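Long-range contact in exopolyphosphatase (Aquifex aeolicus, PDB 1T6C), which probably hydrolyses phosphoanhydride bonds of polyphosphate or guanosine pentaphosphate and binds calcium: residues E122-L134 with I294-S307. Sequence-based numbering, arbitrary orientation.
Sequences EGRYAYLAVAYSL and IVSDWGLREGVLVS
Gly303 turns its bare CA to Tyr125 O, and the 3.2 Å CA-H...O contact between these two atoms marks the tight heart of the crossing, a worked example of how small residues let helices close in. Because Gly303 has no side chain, the axes of helices 122-133 and 300-307 approach to 6.8 Å, crossing at 75°. Ala129 lies one turn along, its CB 3.3 Å from Gly299 O at the N-cap, where Glu302 OE1 receives Gly299 N in a nearly straight bond (175°). Beside this seam Tyr125 enters as a knob into the hole of Leu300, Gly303, Val304 and Ser307: Val304 CG2 stands over the ring centre in a CH-pi contact, Ser307 CB meets the edge, and a water in the ring plane links Tyr125 OH to Ser307 OG, which also bonds a bound MPD molecule. In the actin-like fold, the crossing joins the last helix, which follows strand 292-296 of the six-stranded sheet, to helix 119-133 against that sheet; Glu122, near the bound calcium, brushes Leu300 CD2. Toward the partly exposed side Tyr132 and Trp298 meet only rim to rim, CD2 of the tyrosine 3.6 Å from CZ3 of the tryptophan, and Tyr132 OH is bonded to Leu36 N. Ser133 CB touches Trp298 CE3, while its OG (chi1 71°) turns back to Ala129 O and also bonds His235 NE2.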
ATOM      1  N   GLU A 122       2.346   9.334  -1.783  1.00 10.28           N
ATOM      2  CA  GLU A 122       2.000   7.927  -2.038  1.00 10.73           C
ATOM      3  C   GLU A 122       0.491   7.796  -2.177  1.00 10.37           C
ATOM      4  O   GLU A 122      -0.024   7.106  -3.060  1.00 10.95           O
ATOM      5  CB  GLU A 122       2.458   6.999  -0.911  1.00 10.30           C
ATOM      6  CG  GLU A 122       3.938   6.832  -0.788  1.00 11.23           C
ATOM      7  CD  GLU A 122       4.271   5.783   0.262  1.00 15.97           C
ATOM      8  OE1 GLU A 122       3.521   4.781   0.369  1.00 16.22           O
ATOM      9  OE2 GLU A 122       5.279   5.962   0.975  1.00 25.06           O
ATOM     10  N   GLY A 123      -0.223   8.473  -1.289  1.00 10.97           N
ATOM     11  CA  GLY A 123      -1.678   8.500  -1.325  1.00  9.94           C
ATOM     12  C   GLY A 123      -2.244   9.082  -2.617  1.00 10.04           C
ATOM     13  O   GLY A 123      -3.200   8.537  -3.213  1.00 10.98           O
ATOM     14  N   ARG A 124      -1.645  10.166  -3.069  1.00 10.16           N
ATOM     15  CA  ARG A 124      -2.046  10.776  -4.336  1.00 10.22           C
ATOM     16  C   ARG A 124      -1.878   9.802  -5.523  1.00 10.91           C
ATOM     17  O   ARG A 124      -2.742   9.690  -6.371  1.00 11.50           O
ATOM     18  CB  ARG A 124      -1.294  12.101  -4.607  1.00 11.01           C
ATOM     19  CG  ARG A 124      -1.578  13.214  -3.593  1.00 12.22           C
ATOM     20  CD  ARG A 124      -0.846  14.535  -3.854  1.00 15.61           C
ATOM     21  NE  ARG A 124      -0.943  15.433  -2.689  1.00 16.37           N
ATOM     22  CZ  ARG A 124       0.004  15.633  -1.763  1.00 17.93           C
ATOM     23  NH1 ARG A 124       1.202  15.048  -1.830  1.00 17.57           N
ATOM     24  NH2 ARG A 124      -0.252  16.425  -0.729  1.00 20.67           N
ATOM     25  N   TYR A 125      -0.780   9.066  -5.562  1.00  9.64           N
ATOM     26  CA  TYR A 125      -0.582   8.076  -6.598  1.00  9.66           C
ATOM     27  C   TYR A 125      -1.586   6.931  -6.465  1.00 10.25           C
ATOM     28  O   TYR A 125      -2.150   6.492  -7.457  1.00  9.94           O
ATOM     29  CB  TYR A 125       0.837   7.516  -6.515  1.00 10.17           C
ATOM     30  CG  TYR A 125       1.906   8.349  -7.172  1.00  9.73           C
ATOM     31  CD1 TYR A 125       1.877   8.606  -8.542  1.00 12.64           C
ATOM     32  CD2 TYR A 125       3.016   8.787  -6.444  1.00 12.48           C
ATOM     33  CE1 TYR A 125       2.876   9.325  -9.136  1.00 13.77           C
ATOM     34  CE2 TYR A 125       4.004   9.520  -7.027  1.00 13.51           C
ATOM     35  CZ  TYR A 125       3.926   9.809  -8.364  1.00 13.53           C
ATOM     36  OH  TYR A 125       4.938  10.518  -8.954  1.00 15.37           O
ATOM     37  N   ALA A 126      -1.838   6.452  -5.244  1.00 10.40           N
ATOM     38  CA  ALA A 126      -2.772   5.344  -5.025  1.00  9.89           C
ATOM     39  C   ALA A 126      -4.153   5.765  -5.470  1.00 10.70           C
ATOM     40  O   ALA A 126      -4.870   4.975  -6.053  1.00 10.59           O
ATOM     41  CB  ALA A 126      -2.775   4.950  -3.586  1.00 10.98           C
ATOM     42  N   TYR A 127      -4.503   7.013  -5.196  1.00 11.09           N
ATOM     43  CA  TYR A 127      -5.778   7.550  -5.640  1.00 10.81           C
ATOM     44  C   TYR A 127      -5.938   7.500  -7.161  1.00 10.65           C
ATOM     45  O   TYR A 127      -7.016   7.124  -7.669  1.00 11.00           O
ATOM     46  CB  TYR A 127      -5.946   8.977  -5.121  1.00 11.35           C
ATOM     47  CG  TYR A 127      -7.290   9.551  -5.449  1.00 11.12           C
ATOM     48  CD1 TYR A 127      -7.517  10.139  -6.689  1.00 14.51           C
ATOM     49  CD2 TYR A 127      -8.307   9.537  -4.515  1.00 12.58           C
ATOM     50  CE1 TYR A 127      -8.743  10.655  -6.994  1.00 16.15           C
ATOM     51  CE2 TYR A 127      -9.558  10.051  -4.819  1.00 14.60           C
ATOM     52  CZ  TYR A 127      -9.744  10.636  -6.045  1.00 18.78           C
ATOM     53  OH  TYR A 127     -10.979  11.145  -6.369  1.00 18.61           O
ATOM     54  N   LEU A 128      -4.904   7.867  -7.900  1.00 10.07           N
ATOM     55  CA  LEU A 128      -4.916   7.726  -9.366  1.00 10.51           C
ATOM     56  C   LEU A 128      -5.122   6.293  -9.812  1.00 11.09           C
ATOM     57  O   LEU A 128      -5.796   6.024 -10.767  1.00 10.90           O
ATOM     58  CB  LEU A 128      -3.623   8.251  -9.999  1.00 11.17           C
ATOM     59  CG  LEU A 128      -3.371   9.746  -9.874  1.00 14.18           C
ATOM     60  CD1 LEU A 128      -2.053  10.097 -10.573  1.00 15.64           C
ATOM     61  CD2 LEU A 128      -4.492  10.526 -10.498  1.00 17.65           C
ATOM     62  N   ALA A 129      -4.503   5.337  -9.127  1.00  9.33           N
ATOM     63  CA  ALA A 129      -4.714   3.951  -9.461  1.00  9.49           C
ATOM     64  C   ALA A 129      -6.166   3.529  -9.377  1.00  9.94           C
ATOM     65  O   ALA A 129      -6.617   2.758 -10.189  1.00 11.12           O
ATOM     66  CB  ALA A 129      -3.849   3.070  -8.578  1.00  9.48           C
ATOM     67  N   VAL A 130      -6.853   4.041  -8.360  1.00  9.79           N
ATOM     68  CA  VAL A 130      -8.236   3.726  -8.089  1.00  9.81           C
ATOM     69  C   VAL A 130      -9.118   4.435  -9.115  1.00 10.12           C
ATOM     70  O   VAL A 130     -10.087   3.866  -9.618  1.00 11.07           O
ATOM     71  CB  VAL A 130      -8.604   4.143  -6.665  1.00  9.80           C
ATOM     72  CG1 VAL A 130     -10.078   4.096  -6.459  1.00 11.22           C
ATOM     73  CG2 VAL A 130      -7.908   3.247  -5.670  1.00 10.17           C
ATOM     74  N   ALA A 131      -8.785   5.678  -9.397  1.00 10.86           N
ATOM     75  CA  ALA A 131      -9.531   6.437 -10.382  1.00 11.26           C
ATOM     76  C   ALA A 131      -9.575   5.720 -11.716  1.00 12.82           C
ATOM     77  O   ALA A 131     -10.628   5.629 -12.343  1.00 13.13           O
ATOM     78  CB  ALA A 131      -8.996   7.860 -10.520  1.00 11.85           C
ATOM     79  N   TYR A 132      -8.451   5.173 -12.139  1.00 12.30           N
ATOM     80  CA  TYR A 132      -8.369   4.428 -13.373  1.00 12.69           C
ATOM     81  C   TYR A 132      -9.025   3.052 -13.273  1.00 12.71           C
ATOM     82  O   TYR A 132      -9.838   2.668 -14.114  1.00 13.52           O
ATOM     83  CB  TYR A 132      -6.906   4.274 -13.800  1.00 12.60           C
ATOM     84  CG  TYR A 132      -6.794   3.359 -14.967  1.00 13.77           C
ATOM     85  CD1 TYR A 132      -7.106   3.810 -16.238  1.00 16.52           C
ATOM     86  CD2 TYR A 132      -6.447   2.016 -14.815  1.00 14.96           C
ATOM     87  CE1 TYR A 132      -7.045   2.968 -17.310  1.00 19.37           C
ATOM     88  CE2 TYR A 132      -6.402   1.152 -15.906  1.00 17.13           C
ATOM     89  CZ  TYR A 132      -6.725   1.651 -17.145  1.00 18.83           C
ATOM     90  OH  TYR A 132      -6.705   0.864 -18.256  1.00 23.39           O
ATOM     91  N   SER A 133      -8.666   2.288 -12.246  1.00 12.09           N
ATOM     92  CA  SER A 133      -9.027   0.872 -12.189  1.00 11.63           C
ATOM     93  C   SER A 133     -10.389   0.541 -11.639  1.00 11.66           C
ATOM     94  O   SER A 133     -10.856  -0.604 -11.825  1.00 12.36           O
ATOM     95  CB  SER A 133      -7.978   0.093 -11.397  1.00 11.28           C
ATOM     96  OG  SER A 133      -8.043   0.386 -10.030  1.00 11.52           O
ATOM     97  N   LEU A 134     -11.038   1.507 -10.985  1.00 11.70           N
ATOM     98  CA  LEU A 134     -12.376   1.309 -10.414  1.00 11.90           C
ATOM     99  C   LEU A 134     -13.385   2.379 -10.806  1.00 13.24           C
ATOM    100  O   LEU A 134     -14.591   2.118 -10.750  1.00 14.95           O
ATOM    101  CB  LEU A 134     -12.319   1.235  -8.884  1.00 12.32           C
ATOM    102  CG  LEU A 134     -11.732  -0.069  -8.308  1.00 12.34           C
ATOM    103  CD1 LEU A 134     -11.574   0.093  -6.793  1.00 12.71           C
ATOM    104  CD2 LEU A 134     -12.601  -1.279  -8.642  1.00 13.61           C
ATOM    105  N   ILE A 294     -15.363  -0.634  -1.307  1.00 12.51           N
ATOM    106  CA  ILE A 294     -14.938  -1.380  -2.481  1.00 12.88           C
ATOM    107  C   ILE A 294     -13.439  -1.637  -2.362  1.00 12.08           C
ATOM    108  O   ILE A 294     -12.702  -0.752  -1.967  1.00 11.87           O
ATOM    109  CB  ILE A 294     -15.246  -0.570  -3.799  1.00 14.53           C
ATOM    110  CG1 ILE A 294     -16.702  -0.113  -3.822  1.00 19.87           C
ATOM    111  CG2 ILE A 294     -14.958  -1.416  -5.050  1.00 17.58           C
ATOM    112  CD1 ILE A 294     -17.047   0.814  -4.986  1.00 22.78           C
ATOM    113  N   VAL A 295     -13.018  -2.845  -2.707  1.00 11.91           N
ATOM    114  CA  VAL A 295     -11.609  -3.252  -2.601  1.00 11.73           C
ATOM    115  C   VAL A 295     -10.892  -2.974  -3.902  1.00 10.84           C
ATOM    116  O   VAL A 295     -11.368  -3.279  -4.975  1.00 10.12           O
ATOM    117  CB  VAL A 295     -11.511  -4.746  -2.194  1.00 11.65           C
ATOM    118  CG1 VAL A 295     -10.057  -5.216  -2.117  1.00 13.50           C
ATOM    119  CG2 VAL A 295     -12.224  -4.948  -0.844  1.00 13.28           C
ATOM    120  N   SER A 296      -9.691  -2.398  -3.793  1.00 10.26           N
ATOM    121  CA  SER A 296      -8.792  -2.261  -4.933  1.00 10.54           C
ATOM    122  C   SER A 296      -7.547  -3.108  -4.749  1.00 11.48           C
ATOM    123  O   SER A 296      -6.921  -3.076  -3.697  1.00 12.66           O
ATOM    124  CB  SER A 296      -8.357  -0.801  -5.093  1.00 10.77           C
ATOM    125  OG  SER A 296      -7.454  -0.707  -6.180  1.00 11.75           O
ATOM    126  N   ASP A 297      -7.201  -3.845  -5.791  1.00 11.40           N
ATOM    127  CA  ASP A 297      -5.914  -4.532  -5.884  1.00 11.49           C
ATOM    128  C   ASP A 297      -4.772  -3.606  -6.291  1.00 12.36           C
ATOM    129  O   ASP A 297      -3.621  -3.952  -6.077  1.00 12.99           O
ATOM    130  CB  ASP A 297      -5.992  -5.713  -6.853  1.00 12.15           C
ATOM    131  CG  ASP A 297      -4.722  -6.509  -6.883  1.00 13.80           C
ATOM    132  OD1 ASP A 297      -3.965  -6.404  -7.893  1.00 16.78           O
ATOM    133  OD2 ASP A 297      -4.389  -7.220  -5.922  1.00 17.32           O
ATOM    134  N   TRP A 298      -5.079  -2.454  -6.872  1.00 12.01           N
ATOM    135  CA  TRP A 298      -4.080  -1.491  -7.296  1.00 11.51           C
ATOM    136  C   TRP A 298      -3.891  -0.338  -6.293  1.00 12.14           C
ATOM    137  O   TRP A 298      -4.840   0.107  -5.651  1.00 13.53           O
ATOM    138  CB  TRP A 298      -4.515  -0.901  -8.629  1.00 11.98           C
ATOM    139  CG  TRP A 298      -4.231  -1.799  -9.814  1.00 12.50           C
ATOM    140  CD1 TRP A 298      -3.987  -3.148  -9.799  1.00 14.40           C
ATOM    141  CD2 TRP A 298      -4.120  -1.385 -11.174  1.00 13.32           C
ATOM    142  NE1 TRP A 298      -3.719  -3.592 -11.077  1.00 16.01           N
ATOM    143  CE2 TRP A 298      -3.812  -2.532 -11.939  1.00 15.29           C
ATOM    144  CE3 TRP A 298      -4.220  -0.147 -11.829  1.00 13.90           C
ATOM    145  CZ2 TRP A 298      -3.611  -2.479 -13.322  1.00 17.13           C
ATOM    146  CZ3 TRP A 298      -4.014  -0.100 -13.224  1.00 14.66           C
ATOM    147  CH2 TRP A 298      -3.730  -1.255 -13.937  1.00 15.76           C
ATOM    148  N   GLY A 299      -2.660   0.153  -6.187  1.00 11.17           N
ATOM    149  CA  GLY A 299      -2.323   1.235  -5.296  1.00 11.19           C
ATOM    150  C   GLY A 299      -1.148   2.012  -5.858  1.00 11.01           C
ATOM    151  O   GLY A 299      -1.065   2.242  -7.075  1.00 10.29           O
ATOM    152  N   LEU A 300      -0.239   2.419  -4.983  1.00 11.05           N
ATOM    153  CA  LEU A 300       0.919   3.246  -5.358  1.00 11.04           C
ATOM    154  C   LEU A 300       1.634   2.805  -6.630  1.00 11.79           C
ATOM    155  O   LEU A 300       1.795   3.607  -7.546  1.00 11.39           O
ATOM    156  CB  LEU A 300       1.943   3.283  -4.208  1.00 11.17           C
ATOM    157  CG  LEU A 300       3.331   3.892  -4.490  1.00 12.26           C
ATOM    158  CD1 LEU A 300       3.214   5.363  -4.931  1.00 12.76           C
ATOM    159  CD2 LEU A 300       4.211   3.745  -3.316  1.00 14.90           C
ATOM    160  N   ARG A 301       2.107   1.553  -6.671  1.00 11.87           N
ATOM    161  CA  ARG A 301       2.937   1.109  -7.771  1.00 12.24           C
ATOM    162  C   ARG A 301       2.250   1.242  -9.121  1.00 11.65           C
ATOM    163  O   ARG A 301       2.839   1.614 -10.107  1.00 11.37           O
ATOM    164  CB  ARG A 301       3.338  -0.333  -7.566  1.00 14.19           C
ATOM    165  CG  ARG A 301       4.313  -0.493  -6.470  1.00 16.96           C
ATOM    166  CD  ARG A 301       4.700  -1.956  -6.286  0.66 19.51           C
ATOM    167  NE  ARG A 301       4.805  -2.259  -4.886  0.66 23.55           N
ATOM    168  CZ  ARG A 301       3.870  -2.833  -4.151  0.66 25.89           C
ATOM    169  NH1 ARG A 301       2.720  -3.223  -4.667  0.66 26.91           N
ATOM    170  NH2 ARG A 301       4.108  -3.040  -2.871  0.66 30.00           N
ATOM    171  N   GLU A 302       0.967   0.933  -9.140  1.00 10.56           N
ATOM    172  CA  GLU A 302       0.194   1.031 -10.372  1.00 10.97           C
ATOM    173  C   GLU A 302      -0.224   2.483 -10.642  1.00 10.32           C
ATOM    174  O   GLU A 302      -0.349   2.897 -11.791  1.00  9.69           O
ATOM    175  CB  GLU A 302      -1.021   0.118 -10.318  1.00  9.74           C
ATOM    176  CG  GLU A 302      -0.710  -1.372 -10.172  1.00 11.90           C
ATOM    177  CD  GLU A 302      -0.405  -1.852  -8.753  1.00 13.47           C
ATOM    178  OE1 GLU A 302      -0.638  -1.121  -7.754  1.00 13.98           O
ATOM    179  OE2 GLU A 302       0.080  -3.021  -8.637  1.00 15.66           O
ATOM    180  N   GLY A 303      -0.408   3.267  -9.594  1.00 10.07           N
ATOM    181  CA  GLY A 303      -0.780   4.679  -9.743  1.00  9.86           C
ATOM    182  C   GLY A 303       0.327   5.500 -10.352  1.00  9.93           C
ATOM    183  O   GLY A 303       0.080   6.476 -11.060  1.00 11.58           O
ATOM    184  N   VAL A 304       1.571   5.124 -10.063  1.00 10.27           N
ATOM    185  CA  VAL A 304       2.689   5.744 -10.751  1.00  9.68           C
ATOM    186  C   VAL A 304       2.603   5.516 -12.274  1.00 10.59           C
ATOM    187  O   VAL A 304       2.901   6.418 -13.068  1.00 11.29           O
ATOM    188  CB  VAL A 304       4.033   5.224 -10.180  1.00 10.23           C
ATOM    189  CG1 VAL A 304       5.236   5.685 -11.030  1.00  9.65           C
ATOM    190  CG2 VAL A 304       4.215   5.672  -8.725  1.00 10.96           C
ATOM    191  N   LEU A 305       2.159   4.337 -12.676  1.00 11.17           N
ATOM    192  CA  LEU A 305       1.995   4.016 -14.093  1.00 11.09           C
ATOM    193  C   LEU A 305       0.895   4.888 -14.684  1.00 12.47           C
ATOM    194  O   LEU A 305       1.031   5.429 -15.788  1.00 13.01           O
ATOM    195  CB  LEU A 305       1.650   2.556 -14.299  1.00 12.01           C
ATOM    196  CG  LEU A 305       2.539   1.511 -13.642  1.00 11.16           C
ATOM    197  CD1 LEU A 305       1.872   0.171 -13.730  1.00 12.40           C
ATOM    198  CD2 LEU A 305       3.913   1.487 -14.290  1.00 13.39           C
ATOM    199  N   VAL A 306      -0.198   5.031 -13.944  1.00 11.64           N
ATOM    200  CA  VAL A 306      -1.300   5.858 -14.405  1.00 12.36           C
ATOM    201  C   VAL A 306      -0.817   7.301 -14.586  1.00 13.36           C
ATOM    202  O   VAL A 306      -1.140   7.956 -15.577  1.00 14.51           O
ATOM    203  CB  VAL A 306      -2.514   5.798 -13.445  1.00 12.30           C
ATOM    204  CG1 VAL A 306      -3.556   6.813 -13.869  1.00 12.80           C
ATOM    205  CG2 VAL A 306      -3.120   4.393 -13.430  1.00 12.16           C
ATOM    206  N   SER A 307      -0.041   7.794 -13.638  1.00 13.60           N
ATOM    207  CA  SER A 307       0.474   9.154 -13.691  1.00 14.55           C
ATOM    208  C   SER A 307       1.308   9.363 -14.949  1.00 15.73           C
ATOM    209  O   SER A 307       1.196  10.412 -15.597  1.00 15.54           O
ATOM    210  CB  SER A 307       1.294   9.442 -12.442  1.00 14.24           C
ATOM    211  OG  SER A 307       1.897  10.716 -12.509  1.00 18.72           O
TER
HETATM  212  O   HOH W   1       4.591  10.386 -11.854  1.00 24.44           O